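Local atomic coordinates of acetyltransferase, GNAT family (Listeria monocytogenes str. 4b, PDB entry 2OH1), a protein that probably transfers an acetyl or other acyl group from a coenzyme A thioester to an acceptor not yet identified, as a GNAT-fold acetyltransferase. Residues Phe127-Gly132 with Tyr172-Ser177; Ile140-Ile145 with Tyr158-Ser163; Thr150-Tyr155 with Gly168-Gln173. All coordinates share one frame; numbering follows the deposited sequence. Where two conformers were deposited one is given.

Contact 1 of 3, residues Phe127-Gly132 with Tyr172-Ser177; sequences FAEKLG and YQKELS
Glu129 and Leu176 form the close-packed half of this contact, where helix 120-134 of the GNAT fold lies against the end of strand 169-175 and the residue that follows it, Leu176. The two methyls of Leu176 divide the helix surface between them. CD2 lies 3.8 Å from Glu129 CB, while CD1 reaches the backbone, 3.7 Å from Glu129 O and 3.8 Å from Gly132 CA. With no side chain at Gly132, the helix can come this near the leucine. Leu176 also packs its side chain on Ile140 of strand 139-145 and pairs by a backbone hydrogen bond with Pro138, just before that strand.

The other half is polar, reached by water and partly exposed. Glu129 runs out extended beyond CG and crosses Lys174 at about a right angle, and its OE2 takes a 2.8 Å salt bridge from Lys174 NZ. The ammonium comes from above the carboxylate, 38° out of its plane. Lys174 reaches it by bending at chi3 (-78°), after a straight start along CB and CG. The stronger polar partner of NZ is the carbonyl O of Tyr158. A water donates to Glu129 OE1 at 2.6 Å and accepts a weak bond from NZ. One ammonium thus joins the helix carboxylate to the carbonyl, and the opposed charges probably keep both Glu129 and Lys174 ionised.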
loop_
_atom_site.group_PDB
_atom_site.type_symbol
_atom_site.label_atom_id
_atom_site.label_comp_id
_atom_site.label_asym_id
_atom_site.label_seq_id
_atom_site.Cartn_x
_atom_site.Cartn_y
_atom_site.Cartn_z
ATOM N N PHE A 127 -0.454 -7.119 -7.238
ATOM C CA PHE A 127 0.675 -7.926 -6.816
ATOM C C PHE A 127 0.487 -8.461 -5.356
ATOM O O PHE A 127 0.773 -9.620 -5.065
ATOM C CB PHE A 127 1.990 -7.126 -6.993
ATOM C CG PHE A 127 3.167 -7.816 -6.488
ATOM C CD1 PHE A 127 3.789 -8.791 -7.256
ATOM C CD2 PHE A 127 3.637 -7.563 -5.213
ATOM C CE1 PHE A 127 4.909 -9.463 -6.749
ATOM C CE2 PHE A 127 4.751 -8.202 -4.719
ATOM C CZ PHE A 127 5.386 -9.152 -5.463
ATOM N N ALA A 128 -0.015 -7.607 -4.471
ATOM C CA ALA A 128 -0.299 -7.995 -3.080
ATOM C C ALA A 128 -1.367 -9.123 -3.076
ATOM O O ALA A 128 -1.273 -10.056 -2.263
ATOM C CB ALA A 128 -0.739 -6.772 -2.221
ATOM N N GLU A 129 -2.404 -8.959 -3.906
ATOM C CA GLU A 129 -3.460 -9.968 -4.072
ATOM C C GLU A 129 -2.840 -11.299 -4.458
ATOM O O GLU A 129 -3.123 -12.323 -3.834
ATOM C CB GLU A 129 -4.487 -9.541 -5.100
ATOM C CG GLU A 129 -5.271 -8.272 -4.725
ATOM C CD GLU A 129 -6.176 -7.790 -5.865
ATOM O OE1 GLU A 129 -6.750 -8.636 -6.572
ATOM O OE2 GLU A 129 -6.354 -6.548 -6.005
ATOM N N LYS A 130 -1.971 -11.277 -5.462
ATOM C CA LYS A 130 -1.255 -12.501 -5.918
ATOM C C LYS A 130 -0.404 -13.118 -4.819
ATOM O O LYS A 130 -0.448 -14.328 -4.647
ATOM C CB LYS A 130 -0.426 -12.215 -7.154
ATOM C CG LYS A 130 -1.259 -12.034 -8.374
ATOM C CD LYS A 130 -0.424 -11.526 -9.593
ATOM C CE LYS A 130 -0.929 -12.118 -10.909
ATOM N N LEU A 131 0.303 -12.312 -4.042
ATOM C CA LEU A 131 1.073 -12.776 -2.940
ATOM C C LEU A 131 0.161 -13.453 -1.877
ATOM O O LEU A 131 0.449 -14.534 -1.377
ATOM C CB LEU A 131 1.901 -11.636 -2.312
ATOM C CG LEU A 131 2.711 -11.993 -1.088
ATOM C CD1 LEU A 131 3.768 -13.047 -1.465
ATOM C CD2 LEU A 131 3.352 -10.775 -0.426
ATOM N N GLY A 132 -0.953 -12.817 -1.549
ATOM C CA GLY A 132 -1.852 -13.375 -0.550
ATOM C C GLY A 132 -2.418 -14.696 -1.028
ATOM O O GLY A 132 -2.572 -15.637 -0.231
ATOM N N TYR A 172 -12.021 -1.307 4.048
ATOM C CA TYR A 172 -12.231 -2.010 2.777
ATOM C C TYR A 172 -11.494 -3.321 2.812
ATOM O O TYR A 172 -10.382 -3.427 3.301
ATOM C CB TYR A 172 -11.696 -1.199 1.611
ATOM C CG TYR A 172 -12.463 0.094 1.376
ATOM C CD1 TYR A 172 -13.576 0.120 0.569
ATOM C CD2 TYR A 172 -12.019 1.306 1.913
ATOM C CE1 TYR A 172 -14.288 1.294 0.361
ATOM C CE2 TYR A 172 -12.725 2.464 1.712
ATOM C CZ TYR A 172 -13.848 2.460 0.932
ATOM O OH TYR A 172 -14.524 3.631 0.685
ATOM N N GLN A 173 -12.093 -4.334 2.209
ATOM C CA GLN A 173 -11.409 -5.614 2.017
ATOM C C GLN A 173 -11.750 -6.249 0.709
ATOM O O GLN A 173 -12.821 -6.039 0.163
ATOM C CB GLN A 173 -11.677 -6.570 3.158
ATOM C CG GLN A 173 -12.985 -7.193 3.242
ATOM C CD GLN A 173 -13.146 -8.232 4.399
ATOM O OE1 GLN A 173 -12.301 -8.409 5.280
ATOM N NE2 GLN A 173 -14.299 -8.865 4.409
ATOM N N LYS A 174 -10.783 -7.000 0.229
ATOM C CA LYS A 174 -10.968 -7.767 -0.975
ATOM C C LYS A 174 -10.736 -9.229 -0.615
ATOM O O LYS A 174 -9.664 -9.591 -0.136
ATOM C CB LYS A 174 -10.024 -7.297 -2.056
ATOM C CG LYS A 174 -10.308 -7.955 -3.380
ATOM C CD LYS A 174 -9.353 -7.632 -4.490
ATOM C CE LYS A 174 -9.575 -6.326 -5.092
ATOM N NZ LYS A 174 -9.097 -6.306 -6.517
ATOM N N GLU A 175 -11.697 -10.092 -0.913
ATOM C CA GLU A 175 -11.518 -11.497 -0.661
ATOM C C GLU A 175 -10.667 -12.075 -1.786
ATOM O O GLU A 175 -10.850 -11.771 -2.968
ATOM C CB GLU A 175 -12.876 -12.191 -0.544
ATOM C CG GLU A 175 -12.796 -13.525 0.240
ATOM C CD GLU A 175 -14.170 -14.005 0.783
ATOM O OE1 GLU A 175 -15.209 -13.436 0.359
ATOM O OE2 GLU A 175 -14.182 -14.953 1.619
ATOM N N LEU A 176 -9.697 -12.921 -1.442
ATOM C CA LEU A 176 -8.786 -13.478 -2.406
ATOM C C LEU A 176 -9.167 -14.913 -2.687
ATOM O O LEU A 176 -9.030 -15.753 -1.805
ATOM C CB LEU A 176 -7.404 -13.466 -1.837
ATOM C CG LEU A 176 -6.843 -12.077 -1.476
ATOM C CD1 LEU A 176 -5.408 -12.129 -0.914
ATOM C CD2 LEU A 176 -6.891 -11.202 -2.715
ATOM N N SER A 177 -9.525 -15.180 -3.920
ATOM C CA SER A 177 -9.946 -16.524 -4.326
ATOM C C SER A 177 -8.836 -17.530 -4.435
ATOM O O SER A 177 -7.826 -17.299 -5.081
ATOM C CB SER A 177 -10.661 -16.478 -5.677
ATOM O OG SER A 177 -11.237 -17.755 -5.958
HETATM O O HOH W 1 -7.847 -8.091 -8.841
#

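Contact 2 of 3, residues Ile140-Ile145 with Tyr158-Ser163; sequences IRLDCI and YGFQFS
Phe160 meets strand 139-145 through Ile140 and Leu142, inside a beta-alpha-beta crossover of the GNAT fold: strand 139-145, helix 149-157 and strand 161-166. The two strands are parallel, with strand 169-175 inserted between them in the sheet. Tyr158 closes the helix, its OH hydrogen-bonded to Ser121 OG. Gly159 follows with positive phi (95°) in a Schellman motif, a conformation that glycine adopts readily.

Phe160 then turns its ring to the sheet and makes the whole contact. Leu142 CD2 sits over one face as a CH-pi contact, 3.9 Å from the ring centroid and displaced toward the CE2 and CZ rim. Leu142 takes an uncommon first torsion (chi1 61°), its CG lying between backbone N and carbonyl carbon, and from there the branch swings its CD2 to the ring. At the edge, near the ring plane, Ile140 O lies 3.7 Å from Phe160 CE2. The methyl Ile140 CG2 packs 4.1 Å from Phe160 CE2. Ile125 of helix 120-134 and Lys174 of strand 169-175 also touch Phe160.

Beyond the ring, Gln161 and Phe162 begin the edge strand 161-166. Ser163 OG folds back to donate a 3.0 Å hydrogen bond to Gln161 O, from 47° above the carbonyl plane. Across the segments the contact is buried and apolar, without a polar bond, so shape fit holds it; Ile140 O at the ring edge probably adds a weak electrostatic attraction to the C-H rim.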
loop_
_atom_site.group_PDB
_atom_site.type_symbol
_atom_site.label_atom_id
_atom_site.label_comp_id
_atom_site.label_asym_id
_atom_site.label_seq_id
_atom_site.Cartn_x
_atom_site.Cartn_y
_atom_site.Cartn_z
ATOM N N ILE A 140 -7.119 -9.075 1.515
ATOM C CA ILE A 140 -6.277 -7.881 1.553
ATOM C C ILE A 140 -7.199 -6.787 2.109
ATOM O O ILE A 140 -8.360 -6.665 1.675
ATOM C CB ILE A 140 -5.767 -7.387 0.142
ATOM C CG1 ILE A 140 -4.971 -8.429 -0.636
ATOM C CG2 ILE A 140 -4.940 -6.068 0.263
ATOM C CD1 ILE A 140 -3.810 -9.047 0.142
ATOM N N ARG A 141 -6.668 -5.999 3.041
ATOM C CA ARG A 141 -7.426 -4.980 3.772
ATOM C C ARG A 141 -6.725 -3.664 3.755
ATOM O O ARG A 141 -5.498 -3.593 3.671
ATOM C CB ARG A 141 -7.679 -5.413 5.209
ATOM C CG ARG A 141 -8.680 -6.595 5.252
ATOM C CD ARG A 141 -8.843 -7.106 6.658
ATOM N NE ARG A 141 -9.952 -8.052 6.745
ATOM C CZ ARG A 141 -10.184 -8.829 7.763
ATOM N NH1 ARG A 141 -9.353 -8.861 8.783
ATOM N NH2 ARG A 141 -11.237 -9.645 7.715
ATOM N N LEU A 142 -7.527 -2.621 3.819
ATOM C CA LEU A 142 -6.960 -1.288 3.990
ATOM C C LEU A 142 -8.018 -0.344 4.577
ATOM O O LEU A 142 -9.178 -0.690 4.681
ATOM C CB LEU A 142 -6.418 -0.751 2.689
ATOM C CG LEU A 142 -7.482 -0.616 1.602
ATOM C CD1 LEU A 142 -8.227 0.739 1.702
ATOM C CD2 LEU A 142 -6.887 -0.849 0.233
ATOM N N ASP A 143 -7.546 0.807 5.059
ATOM C CA ASP A 143 -8.436 1.846 5.587
ATOM C C ASP A 143 -8.208 3.155 4.819
ATOM O O ASP A 143 -7.175 3.353 4.199
ATOM C CB ASP A 143 -8.235 1.971 7.092
ATOM C CG ASP A 143 -6.811 2.321 7.518
ATOM O OD1 ASP A 143 -6.257 3.359 7.073
ATOM O OD2 ASP A 143 -6.216 1.608 8.400
ATOM N N CYS A 144 -9.207 4.033 4.826
ATOM C CA CYS A 144 -9.142 5.288 4.056
ATOM C C CYS A 144 -9.884 6.324 4.852
ATOM O O CYS A 144 -10.950 6.056 5.328
ATOM C CB CYS A 144 -9.837 5.153 2.668
ATOM S SG CYS A 144 -9.468 6.481 1.577
ATOM N N ILE A 145 -9.287 7.494 4.983
ATOM C CA ILE A 145 -9.971 8.592 5.611
ATOM C C ILE A 145 -11.347 8.826 4.923
ATOM O O ILE A 145 -11.444 8.820 3.697
ATOM C CB ILE A 145 -9.039 9.870 5.569
ATOM C CG1 ILE A 145 -9.554 10.928 6.508
ATOM C CG2 ILE A 145 -8.830 10.378 4.125
ATOM C CD1 ILE A 145 -8.664 12.217 6.457
ATOM N N TYR A 158 -11.164 -0.396 -7.777
ATOM C CA TYR A 158 -10.217 -1.517 -7.760
ATOM C C TYR A 158 -10.773 -2.818 -7.169
ATOM O O TYR A 158 -10.042 -3.797 -7.028
ATOM C CB TYR A 158 -8.944 -1.139 -7.006
ATOM C CG TYR A 158 -8.047 -0.064 -7.617
ATOM C CD1 TYR A 158 -8.254 0.507 -8.880
ATOM C CD2 TYR A 158 -6.880 0.297 -6.927
ATOM C CE1 TYR A 158 -7.359 1.477 -9.381
ATOM C CE2 TYR A 158 -6.017 1.231 -7.418
ATOM C CZ TYR A 158 -6.245 1.810 -8.629
ATOM O OH TYR A 158 -5.344 2.732 -9.121
ATOM N N GLY A 159 -12.059 -2.849 -6.805
ATOM C CA GLY A 159 -12.720 -4.068 -6.395
ATOM C C GLY A 159 -12.769 -4.354 -4.908
ATOM O O GLY A 159 -13.155 -5.442 -4.526
ATOM N N PHE A 160 -12.394 -3.391 -4.079
ATOM C CA PHE A 160 -12.512 -3.563 -2.658
ATOM C C PHE A 160 -13.941 -3.358 -2.201
ATOM O O PHE A 160 -14.664 -2.543 -2.756
ATOM C CB PHE A 160 -11.599 -2.596 -1.919
ATOM C CG PHE A 160 -10.178 -2.984 -1.949
ATOM C CD1 PHE A 160 -9.385 -2.697 -3.070
ATOM C CD2 PHE A 160 -9.626 -3.679 -0.886
ATOM C CE1 PHE A 160 -8.053 -3.082 -3.074
ATOM C CE2 PHE A 160 -8.294 -4.064 -0.909
ATOM C CZ PHE A 160 -7.534 -3.766 -1.997
ATOM N N GLN A 161 -14.339 -4.161 -1.219
ATOM C CA GLN A 161 -15.656 -4.057 -0.578
ATOM C C GLN A 161 -15.595 -3.223 0.688
ATOM O O GLN A 161 -14.824 -3.475 1.606
ATOM C CB GLN A 161 -16.247 -5.433 -0.244
ATOM C CG GLN A 161 -17.655 -5.396 0.403
ATOM C CD GLN A 161 -18.705 -4.628 -0.413
ATOM O OE1 GLN A 161 -19.361 -3.712 0.096
ATOM N NE2 GLN A 161 -18.867 -5.005 -1.666
ATOM N N PHE A 162 -16.454 -2.213 0.737
ATOM C CA PHE A 162 -16.685 -1.469 1.917
ATOM C C PHE A 162 -17.186 -2.353 3.069
ATOM O O PHE A 162 -18.131 -3.143 2.913
ATOM C CB PHE A 162 -17.743 -0.403 1.637
ATOM C CG PHE A 162 -18.151 0.361 2.857
ATOM C CD1 PHE A 162 -17.238 1.220 3.499
ATOM C CD2 PHE A 162 -19.432 0.256 3.395
ATOM C CE1 PHE A 162 -17.614 1.938 4.610
ATOM C CE2 PHE A 162 -19.780 0.992 4.531
ATOM C CZ PHE A 162 -18.881 1.828 5.126
ATOM N N SER A 163 -16.485 -2.252 4.186
ATOM C CA SER A 163 -16.669 -3.149 5.334
ATOM C C SER A 163 -16.944 -2.468 6.653
ATOM O O SER A 163 -17.057 -3.148 7.673
ATOM C CB SER A 163 -15.424 -4.035 5.473
ATOM O OG SER A 163 -15.284 -4.806 4.294
#

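Contact 3 of 3, residues Thr150-Tyr155 with Gly168-Gln173; sequences TLNQMY and GFYLYQ
Asn152 and Tyr155 of helix 149-157 face Tyr170 and Tyr172 of strand 169-175, a helix packed on the sheet of the GNAT fold. The axes of residues 150-155 and 169-173 run nearly parallel (17°), 10.5 Å apart at closest.

The polar tie is a single short hydrogen bond: Tyr172 OH donates to Asn152 OD1 at 2.6 Å, the hydroxyl arriving 20° from the carbonyl plane. Asn152 CG lies anti to the carbonyl carbon (chi1 -80°), which helps bring the amide to the tyrosines. The other end of the amide is held too, since Asn152 ND2 donates to Ile145 O and Asn148 O; bonds at both ends fix the rotation of the buried amide.

Aromatic contacts frame this tie. Tyr155 CB lies over one face of the Tyr172 ring, and the two rings meet obliquely, centroids 6.0 Å apart, with Tyr155 CD2 and Tyr172 CD2 approaching to 4.5 Å. Tyr170 meets the amide at its edge, the two planes steeply inclined, and is held from another side by an edge-to-face ring contact with Phe162. Asn152 OD1 sits near the plane of both strand tyrosines, 3.3 Å from Tyr170 CD2 and 3.2 Å from Tyr172 CE2.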
loop_
_atom_site.group_PDB
_atom_site.type_symbol
_atom_site.label_atom_id
_atom_site.label_comp_id
_atom_site.label_asym_id
_atom_site.label_seq_id
_atom_site.Cartn_x
_atom_site.Cartn_y
_atom_site.Cartn_z
ATOM N N THR A 150 -11.788 10.956 -3.740
ATOM C CA THR A 150 -11.171 10.334 -4.911
ATOM C C THR A 150 -10.456 9.036 -4.534
ATOM O O THR A 150 -10.497 8.064 -5.278
ATOM C CB THR A 150 -10.265 11.338 -5.682
ATOM O OG1 THR A 150 -9.201 11.752 -4.849
ATOM C CG2 THR A 150 -11.091 12.562 -6.088
ATOM N N LEU A 151 -9.866 8.989 -3.352
ATOM C CA LEU A 151 -9.180 7.784 -2.937
ATOM C C LEU A 151 -10.176 6.693 -2.601
ATOM O O LEU A 151 -9.956 5.572 -2.960
ATOM C CB LEU A 151 -8.264 8.062 -1.750
ATOM C CG LEU A 151 -7.184 7.034 -1.420
ATOM C CD1 LEU A 151 -6.359 6.669 -2.648
ATOM C CD2 LEU A 151 -6.291 7.555 -0.245
ATOM N N ASN A 152 -11.253 7.047 -1.892
ATOM C CA ASN A 152 -12.332 6.081 -1.613
ATOM C C ASN A 152 -12.902 5.541 -2.928
ATOM O O ASN A 152 -13.069 4.323 -3.066
ATOM C CB ASN A 152 -13.433 6.686 -0.746
ATOM C CG ASN A 152 -13.065 6.706 0.748
ATOM O OD1 ASN A 152 -13.066 5.681 1.435
ATOM N ND2 ASN A 152 -12.740 7.888 1.252
ATOM N N GLN A 153 -13.142 6.430 -3.903
ATOM C CA GLN A 153 -13.643 5.979 -5.226
ATOM C C GLN A 153 -12.679 4.973 -5.857
ATOM O O GLN A 153 -13.094 3.985 -6.458
ATOM C CB GLN A 153 -13.857 7.125 -6.209
ATOM C CG GLN A 153 -15.034 7.944 -5.937
ATOM C CD GLN A 153 -15.093 9.240 -6.772
ATOM O OE1 GLN A 153 -14.141 10.029 -6.809
ATOM N NE2 GLN A 153 -16.239 9.490 -7.369
HETATM N N MSE A 154 -11.381 5.248 -5.689
HETATM C CA MSE A 154 -10.351 4.421 -6.297
HETATM C C MSE A 154 -10.396 3.013 -5.729
HETATM O O MSE A 154 -10.406 2.026 -6.428
HETATM C CB MSE A 154 -8.988 5.070 -6.090
HETATM C CG MSE A 154 -7.917 4.310 -6.802
HETATM SE SE MSE A 154 -6.098 4.853 -6.369
HETATM C CE MSE A 154 -5.974 3.790 -4.796
ATOM N N TYR A 155 -10.440 2.906 -4.410
ATOM C CA TYR A 155 -10.485 1.580 -3.828
ATOM C C TYR A 155 -11.712 0.772 -4.279
ATOM O O TYR A 155 -11.641 -0.417 -4.523
ATOM C CB TYR A 155 -10.408 1.654 -2.296
ATOM C CG TYR A 155 -9.085 2.209 -1.800
ATOM C CD1 TYR A 155 -7.886 1.696 -2.276
ATOM C CD2 TYR A 155 -9.033 3.186 -0.838
ATOM C CE1 TYR A 155 -6.658 2.156 -1.781
ATOM C CE2 TYR A 155 -7.837 3.665 -0.366
ATOM C CZ TYR A 155 -6.653 3.135 -0.824
ATOM O OH TYR A 155 -5.460 3.624 -0.281
ATOM N N GLY A 168 -13.045 7.671 12.085
ATOM C CA GLY A 168 -12.938 8.559 10.947
ATOM C C GLY A 168 -12.432 7.929 9.690
ATOM O O GLY A 168 -12.081 8.660 8.736
ATOM N N PHE A 169 -12.303 6.584 9.682
ATOM C CA PHE A 169 -11.847 5.829 8.519
ATOM C C PHE A 169 -12.935 4.923 7.973
ATOM O O PHE A 169 -13.699 4.375 8.731
ATOM C CB PHE A 169 -10.599 4.968 8.842
ATOM C CG PHE A 169 -9.352 5.769 9.149
ATOM C CD1 PHE A 169 -9.195 6.334 10.407
ATOM C CD2 PHE A 169 -8.412 5.997 8.206
ATOM C CE1 PHE A 169 -8.106 7.076 10.704
ATOM C CE2 PHE A 169 -7.295 6.748 8.494
ATOM C CZ PHE A 169 -7.148 7.284 9.759
ATOM N N TYR A 170 -12.954 4.717 6.663
ATOM C CA TYR A 170 -13.730 3.618 6.070
ATOM C C TYR A 170 -12.786 2.405 5.896
ATOM O O TYR A 170 -11.611 2.539 5.576
ATOM C CB TYR A 170 -14.305 4.026 4.730
ATOM C CG TYR A 170 -15.327 5.119 4.787
ATOM C CD1 TYR A 170 -16.351 5.106 5.731
ATOM C CD2 TYR A 170 -15.326 6.115 3.840
ATOM C CE1 TYR A 170 -17.327 6.092 5.726
ATOM C CE2 TYR A 170 -16.267 7.089 3.811
ATOM C CZ TYR A 170 -17.286 7.099 4.753
ATOM O OH TYR A 170 -18.246 8.096 4.719
ATOM N N LEU A 171 -13.333 1.225 6.114
ATOM C CA LEU A 171 -12.594 -0.016 6.032
ATOM C C LEU A 171 -13.015 -0.776 4.771
ATOM O O LEU A 171 -14.203 -0.938 4.514
ATOM C CB LEU A 171 -12.891 -0.883 7.267
ATOM C CG LEU A 171 -12.206 -0.526 8.592
ATOM C CD1 LEU A 171 -12.534 0.891 9.117
ATOM C CD2 LEU A 171 -12.567 -1.582 9.601
ATOM N N TYR A 172 -12.021 -1.307 4.048
ATOM C CA TYR A 172 -12.231 -2.010 2.777
ATOM C C TYR A 172 -11.494 -3.321 2.812
ATOM O O TYR A 172 -10.382 -3.427 3.301
ATOM C CB TYR A 172 -11.696 -1.199 1.611
ATOM C CG TYR A 172 -12.463 0.094 1.376
ATOM C CD1 TYR A 172 -13.576 0.120 0.569
ATOM C CD2 TYR A 172 -12.019 1.306 1.913
ATOM C CE1 TYR A 172 -14.288 1.294 0.361
ATOM C CE2 TYR A 172 -12.725 2.464 1.712
ATOM C CZ TYR A 172 -13.848 2.460 0.932
ATOM O OH TYR A 172 -14.524 3.631 0.685
ATOM N N GLN A 173 -12.093 -4.334 2.209
ATOM C CA GLN A 173 -11.409 -5.614 2.017
ATOM C C GLN A 173 -11.750 -6.249 0.709
ATOM O O GLN A 173 -12.821 -6.039 0.163
ATOM C CB GLN A 173 -11.677 -6.570 3.158
ATOM C CG GLN A 173 -12.985 -7.193 3.242
ATOM C CD GLN A 173 -13.146 -8.232 4.399
ATOM O OE1 GLN A 173 -12.301 -8.409 5.280
ATOM N NE2 GLN A 173 -14.299 -8.865 4.409
#

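All three contacts gather at one end of the mixed sheet, where strands 139-145, 169-175 and 161-166 are neighbours. Contacts 2 and 3 have centres about 5 Å apart and their segments alternate along the chain; the centre of contact 1 lies about 11 Å from that of contact 2 and 16 Å from that of contact 3. Contact 2 is nested within the loop closed by contact 1, and contacts 1 and 3 share Tyr172 and Gln173. The chain runs through helix 120-134, strand 139-145, helix 149-157, strand 161-166 and strand 169-175. This last strand, inserted between the two before it, ties both helices to the C-terminal part of the GNAT fold.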